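Local coordinates for protein putative sporulation-specific glycosylase YdhD (PDB 3CZ8) that probably hydrolyses glycosidic bonds of a polysaccharide during sporulation, through the family 18 glycosyl hydrolase domain captured in this chain, at residues A[96-99]-A[100-104]; A[136-139]-A[140-144]; A[231-234]-A[235-238]; A[270-273]-A[274-278]; A[153-156]-A[157-160]. The protein carries 1 engineered substitution. One frame throughout, in Å; residues are numbered along the deposited sequence.

Interaction 1 (A[96-99]-A[100-104]); sequences RTNL and VNNIY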
loop_
_atom_site.group_PDB
_atom_site.type_symbol
_atom_site.label_atom_id
_atom_site.label_comp_id
_atom_site.label_asym_id
_atom_site.label_seq_id
_atom_site.Cartn_x
_atom_site.Cartn_y
_atom_site.Cartn_z
ATOM N N ARG A 96 -19.945 0.646 27.642
ATOM C CA ARG A 96 -20.219 1.455 26.456
ATOM C C ARG A 96 -20.300 2.956 26.759
ATOM O O ARG A 96 -20.020 3.771 25.886
ATOM C CB ARG A 96 -21.426 0.938 25.655
ATOM C CG ARG A 96 -22.758 0.983 26.356
ATOM C CD ARG A 96 -23.855 0.448 25.451
ATOM N NE ARG A 96 -25.172 0.619 26.061
ATOM C CZ ARG A 96 -25.804 -0.308 26.778
ATOM N NH1 ARG A 96 -25.256 -1.498 26.976
ATOM N NH2 ARG A 96 -26.997 -0.043 27.292
ATOM N N THR A 97 -20.653 3.303 27.998
ATOM C CA THR A 97 -20.539 4.676 28.502
ATOM C C THR A 97 -19.063 5.045 28.643
ATOM O O THR A 97 -18.648 6.134 28.239
ATOM C CB THR A 97 -21.265 4.848 29.865
ATOM O OG1 THR A 97 -22.671 4.666 29.680
ATOM C CG2 THR A 97 -21.037 6.233 30.450
ATOM N N ASN A 98 -18.281 4.124 29.208
ATOM C CA ASN A 98 -16.834 4.281 29.317
ATOM C C ASN A 98 -16.186 4.483 27.949
ATOM O O ASN A 98 -15.340 5.360 27.797
ATOM C CB ASN A 98 -16.205 3.082 30.041
ATOM C CG ASN A 98 -14.693 3.191 30.161
ATOM O OD1 ASN A 98 -14.145 4.277 30.350
ATOM N ND2 ASN A 98 -14.012 2.055 30.061
ATOM N N LEU A 99 -16.610 3.692 26.963
ATOM C CA LEU A 99 -16.119 3.816 25.587
ATOM C C LEU A 99 -16.500 5.150 24.943
ATOM O O LEU A 99 -15.660 5.786 24.300
ATOM C CB LEU A 99 -16.573 2.622 24.724
ATOM C CG LEU A 99 -16.104 2.571 23.260
ATOM C CD1 LEU A 99 -14.588 2.679 23.142
ATOM C CD2 LEU A 99 -16.585 1.317 22.568
ATOM N N VAL A 100 -17.751 5.571 25.135
ATOM C CA VAL A 100 -18.240 6.867 24.641
ATOM C C VAL A 100 -17.411 8.042 25.195
ATOM O O VAL A 100 -16.988 8.929 24.439
ATOM C CB VAL A 100 -19.771 7.045 24.913
ATOM C CG1 VAL A 100 -20.194 8.504 24.835
ATOM C CG2 VAL A 100 -20.591 6.228 23.922
ATOM N N ASN A 101 -17.150 8.013 26.501
ATOM C CA ASN A 101 -16.325 9.033 27.153
ATOM C C ASN A 101 -14.867 9.002 26.701
ATOM O O ASN A 101 -14.274 10.056 26.458
ATOM C CB ASN A 101 -16.417 8.932 28.685
ATOM C CG ASN A 101 -17.776 9.356 29.221
ATOM O OD1 ASN A 101 -18.398 10.290 28.713
ATOM N ND2 ASN A 101 -18.241 8.662 30.252
ATOM N N ASN A 102 -14.306 7.797 26.582
ATOM C CA ASN A 102 -12.929 7.612 26.106
ATOM C C ASN A 102 -12.703 8.073 24.675
ATOM O O ASN A 102 -11.657 8.646 24.375
ATOM C CB ASN A 102 -12.493 6.157 26.245
ATOM C CG ASN A 102 -12.274 5.751 27.684
ATOM O OD1 ASN A 102 -12.005 6.587 28.552
ATOM N ND2 ASN A 102 -12.399 4.459 27.950
ATOM N N ILE A 103 -13.686 7.819 23.805
ATOM C CA ILE A 103 -13.642 8.267 22.408
ATOM C C ILE A 103 -13.662 9.797 22.341
ATOM O O ILE A 103 -12.923 10.397 21.552
ATOM C CB ILE A 103 -14.795 7.653 21.553
ATOM C CG1 ILE A 103 -14.517 6.185 21.222
ATOM C CG2 ILE A 103 -14.981 8.413 20.251
ATOM C CD1 ILE A 103 -15.744 5.417 20.743
ATOM N N TYR A 104 -14.495 10.418 23.179
ATOM C CA TYR A 104 -14.508 11.877 23.303
ATOM C C TYR A 104 -13.163 12.396 23.805
ATOM O O TYR A 104 -12.631 13.364 23.259
ATOM C CB TYR A 104 -15.642 12.378 24.215
ATOM C CG TYR A 104 -15.730 13.891 24.235
ATOM C CD1 TYR A 104 -15.062 14.641 25.208
ATOM C CD2 TYR A 104 -16.453 14.576 23.260
ATOM C CE1 TYR A 104 -15.118 16.030 25.211
ATOM C CE2 TYR A 104 -16.519 15.965 23.258
ATOM C CZ TYR A 104 -15.850 16.685 24.235
ATOM O OH TYR A 104 -15.915 18.061 24.238
#
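Along helix 93-110, L99 and I103 stand one turn apart, and I103 N donates to L99 O at 2.9 Å. The same i to i+4 ladder includes V100 N to R96 O at 3.0 Å, N101 N to T97 O, and N102 N to N98 O. On the buried flank the CD1 methyl of I103 rests 3.8 Å from L99 CG, the two side chains meeting at a slant. L99 keeps CG anti to its backbone N (chi1 -178°), which leaves CG and CD1 facing that methyl. These residues face the wall of the family 18 TIM barrel: I103 also touches V115 and I117 of strand 114-118, while L99 and V100 meet F133 of helix 127-143. A second flank is amide-rich. N98 OD1 lies 3.0 Å from N102 ND2, with the two amide planes 77° apart. Each of these side chains is tied to the loop alongside, N98 ND2 to N46 O and N102 ND2 to G47 O. T97 and N101 run side by side, T97 CG2 3.7 Å from N101 ND2. Their polar ends bond to other residues: T97 OG1 to P93 O, one turn back, and N101 OD1 to R140 NE of helix 127-143.

Interaction 2 (A[136-139]-A[140-144]); sequences QLRD and RLQAG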
loop_
_atom_site.group_PDB
_atom_site.type_symbol
_atom_site.label_atom_id
_atom_site.label_comp_id
_atom_site.label_asym_id
_atom_site.label_seq_id
_atom_site.Cartn_x
_atom_site.Cartn_y
_atom_site.Cartn_z
ATOM N N GLN A 136 -25.649 7.131 21.579
ATOM C CA GLN A 136 -25.010 7.688 22.764
ATOM C C GLN A 136 -23.712 8.399 22.368
ATOM O O GLN A 136 -23.351 9.425 22.944
ATOM C CB GLN A 136 -24.738 6.595 23.801
ATOM C CG GLN A 136 -24.740 7.120 25.237
ATOM C CD GLN A 136 -24.024 6.217 26.226
ATOM O OE1 GLN A 136 -23.185 6.681 26.998
ATOM N NE2 GLN A 136 -24.353 4.927 26.214
ATOM N N LEU A 137 -23.038 7.849 21.362
ATOM C CA LEU A 137 -21.832 8.444 20.808
ATOM C C LEU A 137 -22.119 9.695 19.976
ATOM O O LEU A 137 -21.359 10.669 20.088
ATOM C CB LEU A 137 -21.040 7.411 19.998
ATOM C CG LEU A 137 -19.651 7.814 19.500
ATOM C CD1 LEU A 137 -18.707 8.172 20.656
ATOM C CD2 LEU A 137 -19.064 6.706 18.639
ATOM N N ARG A 138 -23.136 9.689 19.147
ATOM C CA ARG A 138 -23.554 10.890 18.493
ATOM C C ARG A 138 -23.820 12.063 19.428
ATOM O O ARG A 138 -23.340 13.127 19.197
ATOM C CB ARG A 138 -24.708 10.625 17.563
ATOM C CG ARG A 138 -25.501 11.814 17.213
ATOM C CD ARG A 138 -24.824 12.676 16.211
ATOM N NE ARG A 138 -25.352 12.390 14.913
ATOM C CZ ARG A 138 -25.704 13.285 14.028
ATOM N NH1 ARG A 138 -26.178 12.899 12.871
ATOM N NH2 ARG A 138 -25.572 14.544 14.287
ATOM N N ASP A 139 -24.573 11.842 20.487
ATOM C CA ASP A 139 -24.928 12.879 21.412
ATOM C C ASP A 139 -23.712 13.529 21.996
ATOM O O ASP A 139 -23.638 14.720 22.035
ATOM C CB ASP A 139 -25.777 12.334 22.546
ATOM C CG ASP A 139 -27.176 12.071 22.146
ATOM O OD1 ASP A 139 -27.886 11.454 22.919
ATOM O OD2 ASP A 139 -27.574 12.461 21.070
ATOM N N ARG A 140 -22.778 12.720 22.449
ATOM C CA ARG A 140 -21.542 13.182 23.012
ATOM C C ARG A 140 -20.656 13.928 22.056
ATOM O O ARG A 140 -20.098 14.926 22.371
ATOM C CB ARG A 140 -20.783 12.030 23.596
ATOM C CG ARG A 140 -19.632 12.424 24.428
ATOM C CD ARG A 140 -20.012 12.434 25.865
ATOM N NE ARG A 140 -18.884 12.534 26.769
ATOM C CZ ARG A 140 -18.214 13.641 27.005
ATOM N NH1 ARG A 140 -17.213 13.614 27.836
ATOM N NH2 ARG A 140 -18.534 14.755 26.397
ATOM N N LEU A 141 -20.555 13.430 20.862
ATOM C CA LEU A 141 -19.639 13.990 19.866
ATOM C C LEU A 141 -20.138 15.261 19.212
ATOM O O LEU A 141 -19.355 16.187 18.997
ATOM C CB LEU A 141 -19.295 12.971 18.775
ATOM C CG LEU A 141 -18.345 11.828 19.128
ATOM C CD1 LEU A 141 -18.258 10.909 17.942
ATOM C CD2 LEU A 141 -16.962 12.323 19.528
ATOM N N GLN A 142 -21.427 15.314 18.888
ATOM C CA GLN A 142 -21.979 16.488 18.214
ATOM C C GLN A 142 -22.063 17.712 19.128
ATOM O O GLN A 142 -22.029 18.845 18.644
ATOM C CB GLN A 142 -23.320 16.185 17.532
ATOM C CG GLN A 142 -24.568 16.642 18.264
ATOM C CD GLN A 142 -25.654 17.122 17.317
ATOM O OE1 GLN A 142 -25.705 16.725 16.153
ATOM N NE2 GLN A 142 -26.529 17.984 17.814
ATOM N N ALA A 143 -22.143 17.462 20.440
ATOM C CA ALA A 143 -22.059 18.496 21.469
ATOM C C ALA A 143 -20.711 19.211 21.413
ATOM O O ALA A 143 -20.637 20.430 21.571
ATOM C CB ALA A 143 -22.285 17.894 22.854
ATOM N N GLY A 144 -19.651 18.442 21.162
ATOM C CA GLY A 144 -18.313 18.993 20.997
ATOM C C GLY A 144 -17.995 19.383 19.566
ATOM O O GLY A 144 -16.872 19.768 19.269
#
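L137 and L141 form the tight side of this helical turn: L137 CG comes within 3.7 Å of L141 CD1, and L141 N donates to L137 O at 3.0 Å. With chi1 at -172°, the L137 side chain swings away from its own N and on toward the L141 methyl. The pair is wedged against I103 and V107 of helix 93-110 and against I117 and V115 of strand 114-118. Helix 127-143 is the crossover of the beta-alpha-beta unit that links strands 114-118 and 147-153 in the TIM barrel, and its apolar stripe packs on the barrel wall. On the flank toward helix 93-110, R140 N reaches Q136 O by a weak bond of 3.4 Å; R140 NE bonds N101 OD1, and its guanidinium makes a cation-pi contact with Y104. The solvent side, with D139, Q142 and A143 exposed, is looser. R138 bends at chi2 and chi3 so that NH2 meets Q142 OE1 at 2.9 Å, near the guanidinium plane at its edge. This bond too is weak, its N-H...O angle only 124° and the flat groups turned 50° apart; the stronger anchor of R138 is NE to V174 O. Beneath it the backbone is firm, Q142 N donating to R138 O at 2.9 Å.

Interaction 3 (A[231-234]-A[235-238]); sequences PYQP and GTVA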
loop_
_atom_site.group_PDB
_atom_site.type_symbol
_atom_site.label_atom_id
_atom_site.label_comp_id
_atom_site.label_asym_id
_atom_site.label_seq_id
_atom_site.Cartn_x
_atom_site.Cartn_y
_atom_site.Cartn_z
ATOM N N PRO A 231 -9.641 -24.990 -11.018
ATOM C CA PRO A 231 -10.268 -25.932 -10.130
ATOM C C PRO A 231 -10.063 -25.584 -8.643
ATOM O O PRO A 231 -9.077 -25.988 -8.014
ATOM C CB PRO A 231 -9.677 -27.260 -10.616
ATOM C CG PRO A 231 -9.495 -26.958 -12.226
ATOM C CD PRO A 231 -9.886 -25.449 -12.390
ATOM N N TYR A 232 -11.011 -24.796 -8.127
ATOM C CA TYR A 232 -11.001 -24.283 -6.756
ATOM C C TYR A 232 -11.077 -25.398 -5.712
ATOM O O TYR A 232 -11.888 -26.321 -5.822
ATOM C CB TYR A 232 -12.133 -23.262 -6.547
ATOM C CG TYR A 232 -12.330 -22.833 -5.102
ATOM C CD1 TYR A 232 -11.376 -22.047 -4.453
ATOM C CD2 TYR A 232 -13.463 -23.218 -4.384
ATOM C CE1 TYR A 232 -11.545 -21.657 -3.128
ATOM C CE2 TYR A 232 -13.641 -22.832 -3.057
ATOM C CZ TYR A 232 -12.678 -22.050 -2.438
ATOM O OH TYR A 232 -12.843 -21.662 -1.126
ATOM N N GLN A 233 -10.218 -25.282 -4.705
ATOM C CA GLN A 233 -10.042 -26.296 -3.678
ATOM C C GLN A 233 -10.454 -25.738 -2.304
ATOM O O GLN A 233 -10.037 -24.632 -1.948
ATOM C CB GLN A 233 -8.574 -26.764 -3.677
ATOM C CG GLN A 233 -8.174 -27.761 -2.581
ATOM C CD GLN A 233 -8.644 -29.185 -2.845
ATOM O OE1 GLN A 233 -9.050 -29.533 -3.958
ATOM N NE2 GLN A 233 -8.585 -30.020 -1.813
ATOM N N PRO A 234 -11.260 -26.507 -1.545
ATOM C CA PRO A 234 -11.584 -26.213 -0.147
ATOM C C PRO A 234 -10.334 -26.221 0.728
ATOM O O PRO A 234 -9.462 -27.081 0.564
ATOM C CB PRO A 234 -12.504 -27.370 0.256
ATOM C CG PRO A 234 -13.000 -27.939 -1.013
ATOM C CD PRO A 234 -11.932 -27.731 -2.020
ATOM N N GLY A 235 -10.244 -25.259 1.639
ATOM C CA GLY A 235 -9.078 -25.137 2.506
ATOM C C GLY A 235 -8.048 -24.137 2.010
ATOM O O GLY A 235 -7.358 -23.506 2.816
ATOM N N THR A 236 -7.942 -23.991 0.687
ATOM C CA THR A 236 -6.948 -23.084 0.087
ATOM C C THR A 236 -7.367 -21.621 0.194
ATOM O O THR A 236 -8.550 -21.286 0.104
ATOM C CB THR A 236 -6.675 -23.378 -1.410
ATOM O OG1 THR A 236 -7.898 -23.288 -2.148
ATOM C CG2 THR A 236 -6.032 -24.750 -1.616
ATOM N N VAL A 237 -6.373 -20.758 0.375
ATOM C CA VAL A 237 -6.581 -19.321 0.475
ATOM C C VAL A 237 -6.018 -18.658 -0.787
ATOM O O VAL A 237 -4.873 -18.914 -1.170
ATOM C CB VAL A 237 -5.897 -18.747 1.748
ATOM C CG1 VAL A 237 -6.198 -17.264 1.922
ATOM C CG2 VAL A 237 -6.328 -19.523 2.992
ATOM N N ALA A 238 -6.829 -17.819 -1.431
ATOM C CA ALA A 238 -6.383 -17.016 -2.572
ATOM C C ALA A 238 -5.384 -15.952 -2.134
ATOM O O ALA A 238 -5.339 -15.575 -0.963
ATOM C CB ALA A 238 -7.563 -16.366 -3.257
#
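Hydrogen bonding here converges on one acceptor, the carbonyl oxygen of Q233, which takes both the backbone and the side chain of T236. The T236 OG1 to Q233 O distance is 2.5 Å, short enough that its exact value is doubtful, with the hydroxyl approaching at a C=O...donor angle of 138°, slightly tilted from the carbonyl plane. T236 N to Q233 O is longer, 3.4 Å, and weak. The hydroxyl thus probably adds to the weak backbone link. T236 can reach back because OG1 sits between its own backbone N and carbonyl carbon (chi1 58°), the crowded position for a threonine oxygen, leaving CG2 beside the N. Farther on, A238 shares backbone hydrogen bonds with A188 of another loop.

As a backbone shape this is a type II beta turn from Q233 to T236, with P234 and G235 at its two corners. In the conformer described, G235 has a positive phi, 97°, and carries no side chain where the carbonyl oxygen of P234 would press against one; a second conformer exists for both corner residues. The turn lies in the loop joining strands 225-229 and 239-241 of the five-stranded antiparallel sheet, and it protrudes at the surface of the chain.

Side-chain packing is modest. Q233 crosses T236 at about a right angle, its CB and CG each 3.8 Å from T236 CG2. The Y232 ring runs past T236 in the opposite direction, CE1 4.1 Å from T236 OG1 at an oblique approach. Y232 also touches E191, a loop residue.

Interaction 4 (A[270-273]-A[274-278]); sequences YSDQ and QGRTH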
loop_
_atom_site.group_PDB
_atom_site.type_symbol
_atom_site.label_atom_id
_atom_site.label_comp_id
_atom_site.label_asym_id
_atom_site.label_seq_id
_atom_site.Cartn_x
_atom_site.Cartn_y
_atom_site.Cartn_z
ATOM N N TYR A 270 -4.349 -17.148 -16.259
ATOM C CA TYR A 270 -3.013 -17.543 -16.705
ATOM C C TYR A 270 -2.634 -18.913 -16.147
ATOM O O TYR A 270 -3.260 -19.395 -15.203
ATOM C CB TYR A 270 -1.960 -16.488 -16.317
ATOM C CG TYR A 270 -1.684 -16.345 -14.827
ATOM C CD1 TYR A 270 -0.736 -17.151 -14.191
ATOM C CD2 TYR A 270 -2.353 -15.388 -14.062
ATOM C CE1 TYR A 270 -0.480 -17.024 -12.822
ATOM C CE2 TYR A 270 -2.095 -15.240 -12.695
ATOM C CZ TYR A 270 -1.153 -16.060 -12.087
ATOM O OH TYR A 270 -0.892 -15.935 -10.747
ATOM N N SER A 271 -1.606 -19.525 -16.731
ATOM C CA SER A 271 -1.031 -20.762 -16.204
ATOM C C SER A 271 0.366 -20.474 -15.680
ATOM O O SER A 271 1.179 -19.868 -16.379
ATOM C CB SER A 271 -0.976 -21.846 -17.283
ATOM O OG SER A 271 -2.271 -22.145 -17.773
ATOM N N ASP A 272 0.642 -20.899 -14.452
ATOM C CA ASP A 272 1.938 -20.631 -13.838
ATOM C C ASP A 272 3.008 -21.647 -14.262
ATOM O O ASP A 272 2.732 -22.547 -15.073
ATOM C CB ASP A 272 1.827 -20.490 -12.305
ATOM C CG ASP A 272 1.307 -21.747 -11.612
ATOM O OD1 ASP A 272 1.055 -22.771 -12.282
ATOM O OD2 ASP A 272 1.150 -21.704 -10.371
ATOM N N GLN A 273 4.208 -21.510 -13.689
ATOM C CA GLN A 273 5.366 -22.346 -14.016
ATOM C C GLN A 273 5.254 -23.775 -13.480
ATOM O O GLN A 273 6.246 -24.515 -13.446
ATOM C CB GLN A 273 6.651 -21.689 -13.494
ATOM C CG GLN A 273 7.254 -20.648 -14.428
ATOM C CD GLN A 273 8.227 -21.250 -15.428
ATOM O OE1 GLN A 273 9.310 -21.707 -15.061
ATOM N NE2 GLN A 273 7.848 -21.241 -16.701
ATOM N N GLN A 274 4.055 -24.153 -13.039
ATOM C CA GLN A 274 3.774 -25.490 -12.524
ATOM C C GLN A 274 2.498 -26.057 -13.158
ATOM O O GLN A 274 1.955 -27.053 -12.682
ATOM C CB GLN A 274 3.642 -25.467 -10.999
ATOM C CG GLN A 274 4.897 -25.032 -10.253
ATOM C CD GLN A 274 4.628 -24.673 -8.803
ATOM O OE1 GLN A 274 4.087 -25.478 -8.038
ATOM N NE2 GLN A 274 5.012 -23.461 -8.414
ATOM N N GLY A 275 2.021 -25.414 -14.224
ATOM C CA GLY A 275 0.846 -25.878 -14.970
ATOM C C GLY A 275 -0.520 -25.463 -14.431
ATOM O O GLY A 275 -1.516 -25.520 -15.160
ATOM N N ARG A 276 -0.562 -25.046 -13.164
ATOM C CA ARG A 276 -1.803 -24.654 -12.478
ATOM C C ARG A 276 -2.436 -23.402 -13.077
ATOM O O ARG A 276 -1.774 -22.375 -13.247
ATOM C CB ARG A 276 -1.554 -24.420 -10.982
ATOM C CG ARG A 276 -0.901 -25.589 -10.245
ATOM C CD ARG A 276 -0.655 -25.249 -8.780
ATOM N NE ARG A 276 0.275 -24.129 -8.621
ATOM C CZ ARG A 276 0.506 -23.489 -7.476
ATOM N NH1 ARG A 276 -0.126 -23.845 -6.365
ATOM N NH2 ARG A 276 1.372 -22.485 -7.441
ATOM N N THR A 277 -3.720 -23.499 -13.405
ATOM C CA THR A 277 -4.452 -22.360 -13.936
ATOM C C THR A 277 -4.872 -21.440 -12.789
ATOM O O THR A 277 -5.254 -21.902 -11.708
ATOM C CB THR A 277 -5.670 -22.797 -14.777
ATOM O OG1 THR A 277 -5.329 -23.957 -15.545
ATOM C CG2 THR A 277 -6.098 -21.686 -15.731
ATOM N N HIS A 278 -4.757 -20.137 -13.033
ATOM C CA HIS A 278 -5.104 -19.108 -12.071
ATOM C C HIS A 278 -6.200 -18.223 -12.640
ATOM O O HIS A 278 -6.290 -18.055 -13.851
ATOM C CB HIS A 278 -3.893 -18.235 -11.782
ATOM C CG HIS A 278 -2.843 -18.895 -10.949
ATOM N ND1 HIS A 278 -2.606 -18.539 -9.640
ATOM C CD2 HIS A 278 -1.951 -19.867 -11.243
ATOM C CE1 HIS A 278 -1.618 -19.272 -9.158
ATOM N NE2 HIS A 278 -1.204 -20.089 -10.110
#
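In the beta hairpin of strands 265-271 and 277-281, Q274 opens the return by offering its N to D272 OD1, a weak bond of 3.4 Å. D272 CG, between its own N and carbonyl carbon (chi1 61°), turns the carboxylate back over the hairpin to meet Q274, R276 and H278. G275, at positive phi, donates its N to D272 O at 3.1 Å. R276 accepts D272 N at its O, and the R276 guanidinium returns to D272 OD2, NH2 at 3.0 Å and NE alongside, a salt bridge of weak bonds with the flat groups only 23° apart. T277 and S271 form a non-hydrogen-bonded pair, their side chains on the sheet face not used by Y270 and H278. H278 and Y270 form a hydrogen-bonded pair, H278 N to Y270 O being 2.7 Å. H278 CB lies over one face of the Y270 ring, 3.6 Å from the centroid. The rings are near parallel (7°) but slid apart, centroids 4.5 Å from each other. Y270 OH and H278 ND1 each bond D227, so the imidazole sits between two acidic side chains and is probably inclined to be protonated. H278 NE2 meets D272 OD2 at 2.9 Å, in the imidazole plane but from above that of the carboxylate.

Interaction 5 (A[153-156]-A[157-160]); sequences PAKT and SDNI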
loop_
_atom_site.group_PDB
_atom_site.type_symbol
_atom_site.label_atom_id
_atom_site.label_comp_id
_atom_site.label_asym_id
_atom_site.label_seq_id
_atom_site.Cartn_x
_atom_site.Cartn_y
_atom_site.Cartn_z
ATOM N N PRO A 153 -20.358 -3.129 6.445
ATOM C CA PRO A 153 -20.308 -3.977 5.252
ATOM C C PRO A 153 -21.517 -3.725 4.354
ATOM O O PRO A 153 -22.571 -3.304 4.837
ATOM C CB PRO A 153 -20.358 -5.404 5.821
ATOM C CG PRO A 153 -20.202 -5.268 7.303
ATOM C CD PRO A 153 -20.687 -3.906 7.651
ATOM N N ALA A 154 -21.353 -3.967 3.058
ATOM C CA ALA A 154 -22.432 -3.790 2.092
ATOM C C ALA A 154 -23.572 -4.769 2.352
ATOM O O ALA A 154 -23.338 -5.963 2.561
ATOM C CB ALA A 154 -21.909 -3.959 0.685
ATOM N N LYS A 155 -24.794 -4.243 2.353
ATOM C CA LYS A 155 -26.001 -5.035 2.591
ATOM C C LYS A 155 -26.965 -4.848 1.439
ATOM O O LYS A 155 -27.112 -3.734 0.922
ATOM C CB LYS A 155 -26.687 -4.625 3.904
ATOM C CG LYS A 155 -26.015 -5.158 5.156
ATOM C CD LYS A 155 -26.763 -4.777 6.435
ATOM C CE LYS A 155 -28.082 -5.516 6.579
ATOM N NZ LYS A 155 -28.547 -5.556 7.991
ATOM N N THR A 156 -27.612 -5.947 1.052
ATOM C CA THR A 156 -28.616 -5.938 -0.013
ATOM C C THR A 156 -30.001 -6.289 0.532
ATOM O O THR A 156 -31.023 -5.987 -0.091
ATOM C CB THR A 156 -28.240 -6.876 -1.189
ATOM O OG1 THR A 156 -29.163 -6.682 -2.267
ATOM C CG2 THR A 156 -28.256 -8.348 -0.767
ATOM N N SER A 157 -30.027 -6.904 1.716
ATOM C CA SER A 157 -31.268 -7.232 2.421
ATOM C C SER A 157 -30.949 -7.397 3.905
ATOM O O SER A 157 -29.804 -7.211 4.317
ATOM C CB SER A 157 -31.892 -8.517 1.869
ATOM O OG SER A 157 -31.190 -9.660 2.326
ATOM N N ASP A 158 -31.949 -7.759 4.703
ATOM C CA ASP A 158 -31.724 -7.984 6.127
ATOM C C ASP A 158 -31.776 -9.473 6.496
ATOM O O ASP A 158 -31.970 -9.831 7.658
ATOM C CB ASP A 158 -32.713 -7.164 6.955
ATOM C CG ASP A 158 -32.056 -6.494 8.147
ATOM O OD1 ASP A 158 -32.081 -5.245 8.218
ATOM O OD2 ASP A 158 -31.498 -7.214 9.004
ATOM N N ASN A 159 -31.561 -10.330 5.502
ATOM C CA ASN A 159 -31.748 -11.773 5.657
ATOM C C ASN A 159 -30.461 -12.525 5.966
ATOM O O ASN A 159 -30.476 -13.733 6.206
ATOM C CB ASN A 159 -32.424 -12.349 4.407
ATOM C CG ASN A 159 -33.741 -11.656 4.083
ATOM O OD1 ASN A 159 -33.936 -11.147 2.981
ATOM N ND2 ASN A 159 -34.641 -11.613 5.057
ATOM N N ILE A 160 -29.352 -11.799 5.978
ATOM C CA ILE A 160 -28.040 -12.404 6.152
ATOM C C ILE A 160 -27.604 -12.265 7.617
ATOM O O ILE A 160 -27.610 -11.155 8.149
ATOM C CB ILE A 160 -27.013 -11.763 5.177
ATOM C CG1 ILE A 160 -27.571 -11.677 3.739
ATOM C CG2 ILE A 160 -25.704 -12.482 5.213
ATOM C CD1 ILE A 160 -27.762 -13.009 3.008
#
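K155 and D158 face each other across the loop that leaves barrel strand 147-153 for helix 168-174, on the C-terminal rim where TIM barrels carry their active sites. The lysine starts with CG beside its backbone N and turns at chi3 (71°), which sends the ammonium across the aspartate at a slant. NZ forms a salt bridge to D158 OD2, long at 3.5 Å, with D158 OD1 scarcely farther from it at 3.6 Å. Just behind the charge, K155 CE lies 3.3 Å from S157 O, packing the aliphatic end of the lysine against the backbone. The ammonium has further and stronger holds later in the same loop, NZ bonding to Y166 O and L163 O; D158 OD2 likewise forms salt bridges with R164 and R127. Three cationic groups thus gather round this carboxylate, which would probably keep it ionised. The S157 side chain points away from 153-156. Its OG sits between its own N and carbonyl carbon (chi1 76°), and from there it donates to N159 OD1 at 3.2 Å. The hydroxyl comes to that amide oxygen from well above the carbonyl plane, at a C=O...donor angle of 104°.

Overall arrangement
Interactions 1 and 2 sit on adjacent outer helices of the TIM barrel, their centres 10 Å apart, and are joined directly by N101 OD1 to R140 NE at 3.0 Å and by I103 CG2 packing on L137 CD1 at 3.8 Å. Interaction 3, in a loop between strands of the antiparallel sheet, and interaction 4, in one of its hairpins, lie far from them, centres 14 Å apart and nearest atoms about 5 Å; between interactions 2 and 4 the centres are 54 Å apart. Interaction 5 lies between the groups, centres about 27 Å from interaction 2 and 25 Å from interaction 3. It is the one placed toward the predicted proton donor E120, the K155 side chain still about 12 Å from it.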